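Side-chain contacts in TnpArep for protein (Escherichia coli, PDB 4ER8), which binds the DNA hairpins of repeated extragenic palindromes and cleaves and recombines the mosaic elements that contain them: residues 115-120 with 144-149; 64-69 with 74-79. One frame throughout, in Å; residues are numbered along the deposited sequence.

Contact 1: residues 115-120 with 144-149. With NI (nickel (II) ion), chain C.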
loop_
_atom_site.group_PDB
_atom_site.type_symbol
_atom_site.label_atom_id
_atom_site.label_comp_id
_atom_site.label_asym_id
_atom_site.label_seq_id
_atom_site.Cartn_x
_atom_site.Cartn_y
_atom_site.Cartn_z
ATOM N N TYR A 115 5.021 -9.034 -4.281
ATOM C CA TYR A 115 5.810 -7.836 -4.329
ATOM C C TYR A 115 5.573 -7.049 -3.053
ATOM O O TYR A 115 6.502 -6.445 -2.489
ATOM C CB TYR A 115 5.391 -6.964 -5.490
ATOM C CG TYR A 115 6.330 -5.794 -5.632
ATOM C CD1 TYR A 115 7.406 -5.833 -6.530
ATOM C CD2 TYR A 115 6.167 -4.647 -4.860
ATOM C CE1 TYR A 115 8.258 -4.743 -6.682
ATOM C CE2 TYR A 115 7.027 -3.534 -5.012
ATOM C CZ TYR A 115 8.065 -3.601 -5.919
ATOM O OH TYR A 115 8.939 -2.535 -6.021
ATOM N N ILE A 116 4.319 -7.036 -2.603
ATOM C CA ILE A 116 4.049 -6.291 -1.431
ATOM C C ILE A 116 4.798 -6.882 -0.238
ATOM O O ILE A 116 5.569 -6.161 0.399
ATOM C CB ILE A 116 2.563 -6.131 -1.179
ATOM C CG1 ILE A 116 2.035 -5.014 -2.101
ATOM C CG2 ILE A 116 2.342 -5.819 0.306
ATOM C CD1 ILE A 116 0.615 -5.134 -2.508
ATOM N N TYR A 117 4.612 -8.182 0.011
ATOM C CA TYR A 117 5.192 -8.823 1.182
ATOM C C TYR A 117 6.719 -8.932 1.123
ATOM O O TYR A 117 7.367 -8.942 2.165
ATOM C CB TYR A 117 4.527 -10.189 1.505
ATOM C CG TYR A 117 3.026 -10.069 1.768
ATOM C CD1 TYR A 117 2.113 -11.016 1.269
ATOM C CD2 TYR A 117 2.510 -8.982 2.486
ATOM C CE1 TYR A 117 0.727 -10.868 1.494
ATOM C CE2 TYR A 117 1.150 -8.844 2.718
ATOM C CZ TYR A 117 0.264 -9.773 2.212
ATOM O OH TYR A 117 -1.090 -9.596 2.456
ATOM N N ILE A 118 7.288 -9.007 -0.076
ATOM C CA ILE A 118 8.740 -9.004 -0.240
ATOM C C ILE A 118 9.365 -7.635 -0.033
ATOM O O ILE A 118 10.565 -7.503 0.180
ATOM C CB ILE A 118 9.130 -9.491 -1.626
ATOM C CG1 ILE A 118 9.112 -11.011 -1.649
ATOM C CG2 ILE A 118 10.512 -9.038 -2.013
ATOM C CD1 ILE A 118 8.888 -11.566 -3.069
ATOM N N ASN A 119 8.552 -6.607 -0.119
ATOM C CA ASN A 119 9.106 -5.281 -0.206
ATOM C C ASN A 119 10.065 -4.929 0.958
ATOM O O ASN A 119 11.174 -4.421 0.736
ATOM C CB ASN A 119 7.988 -4.272 -0.315
ATOM C CG ASN A 119 8.349 -3.153 -1.177
ATOM O OD1 ASN A 119 8.076 -1.996 -0.861
ATOM N ND2 ASN A 119 8.987 -3.468 -2.298
ATOM N N PRO A 120 9.648 -5.226 2.203
ATOM C CA PRO A 120 10.527 -4.827 3.325
ATOM C C PRO A 120 11.934 -5.352 3.116
ATOM O O PRO A 120 12.916 -4.763 3.620
ATOM C CB PRO A 120 9.876 -5.479 4.521
ATOM C CG PRO A 120 8.374 -5.444 4.160
ATOM C CD PRO A 120 8.320 -5.691 2.652
ATOM N N GLY A 144 -4.865 -19.619 5.653
ATOM C CA GLY A 144 -3.868 -20.529 5.077
ATOM C C GLY A 144 -3.354 -20.057 3.742
ATOM O O GLY A 144 -3.317 -20.825 2.778
ATOM N N LEU A 145 -2.972 -18.784 3.695
ATOM C CA LEU A 145 -2.558 -18.134 2.468
ATOM C C LEU A 145 -1.080 -18.277 2.210
ATOM O O LEU A 145 -0.677 -18.751 1.139
ATOM C CB LEU A 145 -2.915 -16.663 2.507
ATOM C CG LEU A 145 -4.182 -16.286 1.734
ATOM C CD1 LEU A 145 -3.954 -16.522 0.215
ATOM C CD2 LEU A 145 -5.435 -17.013 2.277
ATOM N N TYR A 146 -0.284 -17.876 3.200
ATOM C CA TYR A 146 1.180 -17.960 3.096
ATOM C C TYR A 146 1.848 -18.715 4.253
ATOM O O TYR A 146 1.503 -18.485 5.412
ATOM C CB TYR A 146 1.797 -16.549 3.023
ATOM C CG TYR A 146 1.666 -15.853 1.684
ATOM C CD1 TYR A 146 0.489 -15.210 1.349
ATOM C CD2 TYR A 146 2.727 -15.805 0.773
ATOM C CE1 TYR A 146 0.330 -14.555 0.139
ATOM C CE2 TYR A 146 2.590 -15.121 -0.450
ATOM C CZ TYR A 146 1.364 -14.496 -0.765
ATOM O OH TYR A 146 1.118 -13.817 -1.961
ATOM N N PRO A 147 2.855 -19.553 3.939
ATOM C CA PRO A 147 3.642 -20.109 5.038
ATOM C C PRO A 147 4.457 -18.979 5.725
ATOM O O PRO A 147 5.138 -18.172 5.069
ATOM C CB PRO A 147 4.587 -21.084 4.318
ATOM C CG PRO A 147 4.880 -20.406 2.980
ATOM C CD PRO A 147 3.589 -19.627 2.648
ATOM N N ILE A 148 4.388 -18.925 7.043
ATOM C CA ILE A 148 5.125 -17.950 7.810
ATOM C C ILE A 148 6.566 -17.815 7.307
ATOM O O ILE A 148 7.107 -16.724 7.306
ATOM C CB ILE A 148 5.012 -18.310 9.342
ATOM C CG1 ILE A 148 5.067 -17.055 10.229
ATOM C CG2 ILE A 148 5.992 -19.452 9.780
ATOM C CD1 ILE A 148 6.473 -16.670 10.632
ATOM N N ASP A 149 7.170 -18.903 6.826
ATOM C CA ASP A 149 8.589 -18.870 6.393
ATOM C C ASP A 149 8.783 -18.553 4.912
ATOM O O ASP A 149 9.898 -18.663 4.384
ATOM C CB ASP A 149 9.359 -20.157 6.761
ATOM C CG ASP A 149 8.752 -21.427 6.139
ATOM O OD1 ASP A 149 9.488 -22.439 6.119
ATOM O OD2 ASP A 149 7.565 -21.433 5.676
HETATM NI NI NI C . 8.562 -0.124 -1.832
#
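The rings of Tyr117 and Tyr146 meet in a T-shaped (edge-to-face) pair. Tyr117 presents its CD1-CE1 edge to one face of Tyr146, and the two planes stand almost at right angles, 87° apart, with centroids separated by 5.5 Å. CD1 of Tyr117 sits 4.0 Å above the plane of the Tyr146 ring, displaced toward its rim, so the edge leans on the CE1-CZ side of that face instead of its middle. The closest atoms are the two CE1 carbons, Tyr117 CE1 and Tyr146 CE1, at 3.9 Å. Tyr117 already leaves the helix toward the loop; with CG anti to the carbonyl carbon (chi1 -59°) its ring is then carried across, so that its CD1-CE1 edge comes to lie over the Tyr146 face. Two more aromatic groups extend the pattern: Phe137 makes an edge-to-face pair with Tyr117, and Trp150 does the same with Tyr146.

Both phenol oxygens find partners beyond the ring pair. Tyr117 OH is hydrogen-bonded to Thr136 OG1 and Asp140 OD2, two bonds that should fix how its ring lies, while Tyr146 OH bonds Asp114 OD1 on the helix itself. The loop residue is therefore held by a ring face and by its hydroxyl.

Two residues further along the helix, Asn119 belongs to the metal site. Its OD1 binds nickel at 2.2 Å, in a site it shares with His59, His61, His123 and Glu161, the paired histidines of the HUH motif among them. Tyr115 OH, bonded to Glu161 OE2, supports one of these ligands from the second shell.

Helix 106-122 thus lies between two neighbours: Ile116 rests on strands 49-55 and 59-65 and Tyr117 on Ala52 of strand 49-55, while Tyr117 also receives the loop that follows helix 137-142.

Contact 2: residues 64-69 with 74-79. With nucleotides of chain B.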
loop_
_atom_site.group_PDB
_atom_site.type_symbol
_atom_site.label_atom_id
_atom_site.label_comp_id
_atom_site.label_asym_id
_atom_site.label_seq_id
_atom_site.Cartn_x
_atom_site.Cartn_y
_atom_site.Cartn_z
ATOM N N TRP A 64 -6.300 -2.994 -3.377
ATOM C CA TRP A 64 -7.722 -2.863 -2.971
ATOM C C TRP A 64 -8.663 -3.438 -3.996
ATOM O O TRP A 64 -8.359 -3.497 -5.189
ATOM C CB TRP A 64 -8.195 -1.408 -2.842
ATOM C CG TRP A 64 -7.472 -0.538 -1.910
ATOM C CD1 TRP A 64 -6.611 -0.917 -0.941
ATOM C CD2 TRP A 64 -7.598 0.887 -1.815
ATOM N NE1 TRP A 64 -6.136 0.196 -0.279
ATOM C CE2 TRP A 64 -6.748 1.313 -0.785
ATOM C CE3 TRP A 64 -8.343 1.841 -2.510
ATOM C CZ2 TRP A 64 -6.597 2.673 -0.437
ATOM C CZ3 TRP A 64 -8.194 3.206 -2.167
ATOM C CH2 TRP A 64 -7.326 3.599 -1.143
ATOM N N THR A 65 -9.840 -3.810 -3.537
ATOM C CA THR A 65 -10.895 -4.241 -4.438
ATOM C C THR A 65 -12.104 -3.479 -3.970
ATOM O O THR A 65 -12.459 -3.525 -2.786
ATOM C CB THR A 65 -11.185 -5.738 -4.303
ATOM O OG1 THR A 65 -10.068 -6.482 -4.804
ATOM C CG2 THR A 65 -12.466 -6.121 -5.079
ATOM N N LEU A 66 -12.730 -2.767 -4.886
ATOM C CA LEU A 66 -13.822 -1.904 -4.503
ATOM C C LEU A 66 -15.167 -2.610 -4.738
ATOM O O LEU A 66 -15.270 -3.464 -5.633
ATOM C CB LEU A 66 -13.757 -0.555 -5.254
ATOM C CG LEU A 66 -12.545 0.380 -5.141
ATOM C CD1 LEU A 66 -12.910 1.759 -5.645
ATOM C CD2 LEU A 66 -11.999 0.512 -3.759
ATOM N N PRO A 67 -16.198 -2.228 -3.953
ATOM C CA PRO A 67 -17.558 -2.719 -4.024
ATOM C C PRO A 67 -18.079 -2.747 -5.447
ATOM O O PRO A 67 -17.527 -2.094 -6.330
ATOM C CB PRO A 67 -18.322 -1.662 -3.243
ATOM C CG PRO A 67 -17.342 -1.210 -2.200
ATOM C CD PRO A 67 -16.059 -1.164 -2.930
ATOM N N GLU A 68 -19.136 -3.511 -5.681
ATOM C CA GLU A 68 -19.705 -3.580 -7.019
ATOM C C GLU A 68 -20.212 -2.183 -7.327
ATOM O O GLU A 68 -20.642 -1.488 -6.423
ATOM C CB GLU A 68 -20.830 -4.617 -7.093
ATOM C CG GLU A 68 -21.145 -5.054 -8.523
ATOM C CD GLU A 68 -19.855 -5.368 -9.343
ATOM O OE1 GLU A 68 -19.316 -4.420 -10.008
ATOM O OE2 GLU A 68 -19.383 -6.549 -9.298
ATOM N N GLY A 69 -20.119 -1.764 -8.581
ATOM C CA GLY A 69 -20.583 -0.429 -8.993
ATOM C C GLY A 69 -19.743 0.774 -8.563
ATOM O O GLY A 69 -20.085 1.896 -8.888
ATOM N N SER A 74 -10.030 7.285 -5.771
ATOM C CA SER A 74 -9.493 8.634 -5.625
ATOM C C SER A 74 -9.888 9.247 -4.290
ATOM O O SER A 74 -9.024 9.568 -3.431
ATOM C CB SER A 74 -9.919 9.527 -6.789
ATOM O OG SER A 74 -9.191 9.229 -7.969
ATOM N N SER A 75 -11.199 9.347 -4.091
ATOM C CA SER A 75 -11.726 9.835 -2.809
ATOM C C SER A 75 -11.093 9.104 -1.661
ATOM O O SER A 75 -10.591 9.719 -0.714
ATOM C CB SER A 75 -13.213 9.615 -2.784
ATOM O OG SER A 75 -13.782 10.298 -3.872
ATOM N N ARG A 76 -11.102 7.777 -1.751
ATOM C CA ARG A 76 -10.630 6.984 -0.657
ATOM C C ARG A 76 -9.210 7.378 -0.284
ATOM O O ARG A 76 -8.923 7.535 0.886
ATOM C CB ARG A 76 -10.801 5.489 -0.934
ATOM C CG ARG A 76 -12.291 5.059 -1.076
ATOM C CD ARG A 76 -12.400 3.593 -1.488
ATOM N NE ARG A 76 -13.739 3.010 -1.451
ATOM C CZ ARG A 76 -14.672 3.113 -2.407
ATOM N NH1 ARG A 76 -14.465 3.843 -3.496
ATOM N NH2 ARG A 76 -15.843 2.477 -2.282
ATOM N N TRP A 77 -8.331 7.594 -1.272
ATOM C CA TRP A 77 -6.960 7.936 -0.962
ATOM C C TRP A 77 -6.926 9.344 -0.463
ATOM O O TRP A 77 -6.055 9.714 0.336
ATOM C CB TRP A 77 -6.055 7.829 -2.183
ATOM C CG TRP A 77 -5.407 6.501 -2.344
ATOM C CD1 TRP A 77 -5.449 5.723 -3.437
ATOM C CD2 TRP A 77 -4.624 5.793 -1.374
ATOM N NE1 TRP A 77 -4.758 4.558 -3.222
ATOM C CE2 TRP A 77 -4.233 4.579 -1.962
ATOM C CE3 TRP A 77 -4.229 6.062 -0.059
ATOM C CZ2 TRP A 77 -3.451 3.632 -1.298
ATOM C CZ3 TRP A 77 -3.435 5.127 0.603
ATOM C CH2 TRP A 77 -3.061 3.921 -0.020
ATOM N N ARG A 78 -7.845 10.161 -0.947
ATOM C CA ARG A 78 -7.770 11.556 -0.556
ATOM C C ARG A 78 -8.092 11.673 0.916
ATOM O O ARG A 78 -7.386 12.368 1.666
ATOM C CB ARG A 78 -8.664 12.441 -1.380
ATOM C CG ARG A 78 -8.446 13.875 -1.042
ATOM C CD ARG A 78 -9.712 14.651 -1.057
ATOM N NE ARG A 78 -10.262 14.958 -2.386
ATOM C CZ ARG A 78 -11.493 14.631 -2.766
ATOM N NH1 ARG A 78 -12.316 13.954 -1.930
ATOM N NH2 ARG A 78 -11.907 14.987 -3.971
ATOM N N GLU A 79 -9.111 10.942 1.348
ATOM C CA GLU A 79 -9.438 10.990 2.743
ATOM C C GLU A 79 -8.317 10.375 3.575
ATOM O O GLU A 79 -7.886 10.966 4.570
ATOM C CB GLU A 79 -10.806 10.363 3.025
ATOM C CG GLU A 79 -12.048 11.110 2.415
ATOM C CD GLU A 79 -12.111 12.633 2.731
ATOM O OE1 GLU A 79 -11.541 13.093 3.777
ATOM O OE2 GLU A 79 -12.751 13.363 1.927
ATOM P P DC B 30 -3.636 13.113 -3.142
ATOM O OP1 DC B 30 -3.182 11.714 -3.060
ATOM O OP2 DC B 30 -2.656 14.159 -3.545
ATOM O "O5'" DC B 30 -4.890 13.253 -4.148
ATOM C "C5'" DC B 30 -5.999 12.418 -3.993
ATOM C "C4'" DC B 30 -7.088 12.712 -5.019
ATOM O "O4'" DC B 30 -7.582 14.034 -4.793
ATOM C "C3'" DC B 30 -6.690 12.721 -6.472
ATOM O "O3'" DC B 30 -6.924 11.440 -6.957
ATOM C "C2'" DC B 30 -7.659 13.697 -7.107
ATOM C "C1'" DC B 30 -7.955 14.676 -5.994
ATOM N N1 DC B 30 -7.210 15.995 -6.003
ATOM C C2 DC B 30 -7.714 17.092 -6.665
ATOM O O2 DC B 30 -8.756 16.939 -7.285
ATOM N N3 DC B 30 -7.044 18.290 -6.639
ATOM C C4 DC B 30 -5.890 18.392 -5.965
ATOM N N4 DC B 30 -5.263 19.557 -5.943
ATOM C C5 DC B 30 -5.344 17.286 -5.262
ATOM C C6 DC B 30 -6.041 16.130 -5.301
ATOM P P DT B 29 -2.835 16.366 2.697
ATOM O OP1 DT B 29 -2.804 15.064 3.420
ATOM O OP2 DT B 29 -1.603 17.158 2.476
ATOM O "O5'" DT B 29 -3.681 16.241 1.330
ATOM C "C5'" DT B 29 -4.729 15.257 1.330
ATOM C "C4'" DT B 29 -5.243 14.967 -0.068
ATOM O "O4'" DT B 29 -6.003 16.099 -0.462
ATOM C "C3'" DT B 29 -4.183 14.789 -1.154
ATOM O "O3'" DT B 29 -4.333 13.490 -1.760
ATOM C "C2'" DT B 29 -4.382 15.973 -2.094
ATOM C "C1'" DT B 29 -5.826 16.348 -1.825
ATOM N N1 DT B 29 -6.093 17.801 -2.011
ATOM C C2 DT B 29 -7.272 18.170 -2.603
ATOM O O2 DT B 29 -8.086 17.367 -2.972
ATOM N N3 DT B 29 -7.471 19.514 -2.754
ATOM C C4 DT B 29 -6.571 20.486 -2.360
ATOM O O4 DT B 29 -6.770 21.665 -2.514
ATOM C C5 DT B 29 -5.366 20.043 -1.757
ATOM C C7 DT B 29 -4.378 21.077 -1.349
ATOM C C6 DT B 29 -5.168 18.729 -1.595
ATOM P P DC B 31 -6.315 11.009 -8.360
ATOM O OP1 DC B 31 -6.756 9.641 -8.611
ATOM O OP2 DC B 31 -4.911 11.379 -8.341
ATOM O "O5'" DC B 31 -7.067 11.928 -9.420
ATOM C "C5'" DC B 31 -8.469 11.782 -9.765
ATOM C "C4'" DC B 31 -8.802 12.669 -10.967
ATOM O "O4'" DC B 31 -8.595 14.036 -10.517
ATOM C "C3'" DC B 31 -7.901 12.486 -12.211
ATOM O "O3'" DC B 31 -8.771 12.124 -13.190
ATOM C "C2'" DC B 31 -7.353 13.862 -12.537
ATOM C "C1'" DC B 31 -8.083 14.791 -11.578
ATOM N N1 DC B 31 -7.149 15.684 -10.912
ATOM C C2 DC B 31 -7.225 17.047 -11.142
ATOM O O2 DC B 31 -8.123 17.404 -11.922
ATOM N N3 DC B 31 -6.330 17.858 -10.505
ATOM C C4 DC B 31 -5.386 17.376 -9.669
ATOM N N4 DC B 31 -4.492 18.191 -9.021
ATOM C C5 DC B 31 -5.302 15.976 -9.456
ATOM C C6 DC B 31 -6.184 15.182 -10.076
#
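Trp64 and Trp77 form an offset stack: the six-membered ring of Trp64 overlaps the five-membered ring of Trp77, with centroids 4.2 Å apart and planes inclined by 27°. Trp64 CH2 comes over the centre of the Trp77 ring. Phe98 and Phe16 also meet Trp77, and Phe48 meets Trp64, so the stack is part of a larger aromatic core. Replacing Trp77 with an alanine would probably open a gap between helix and sheet and leave the Trp64 ring without its stacking partner.

The apolar packing continues along Arg76, whose CB lies 3.7 Å from Trp64 CZ3. Extended from CG to NE, its chain carries the guanidinium to Leu66, with Leu66 CD2 3.7 Å above one face of that group, and Pro67 CD packs against Arg76 NH2.

Polar bonds hold the arginine's end: Asp70 makes a salt bridge to NH2, and the carbonyls of Arg46 and Pro47 accept from NE and NH2.

Toward the DNA, Ser74 OG donates to OP1 of DC31 of chain B at 2.6 Å. Arg78 NE reaches O2 of DT29 of chain B at 3.3 Å, through a bent bond (136°).

This is a beta-to-alpha connection of the HUH nuclease fold, in which helix 73-87 packs on the antiparallel sheet with Trp77 among the side chains facing it, while Ser74 and Arg78 contact the REP hairpin DNA.

From the N terminus, the chain first lays down strand 13-19, then helix 32-45 and strands 49-55 and 59-65. Contact 2 comes next, closing the short loop between strand 59-65 and helix 73-87. Strand 99-102 completes the sheet before helix 106-122 begins contact 1, which closes a longer loop that includes helix 137-142. The two loops follow in series, neither nesting nor crossing, and their centres lie 24 Å apart on opposite sides of the chain's centre. Contact 2 fastens a DNA-contacting helix to the sheet; contact 1 joins a helix bearing a nickel ligand to the C-terminal region. Strand 59-65 links them, supplying Trp64 and two nickel-binding histidines.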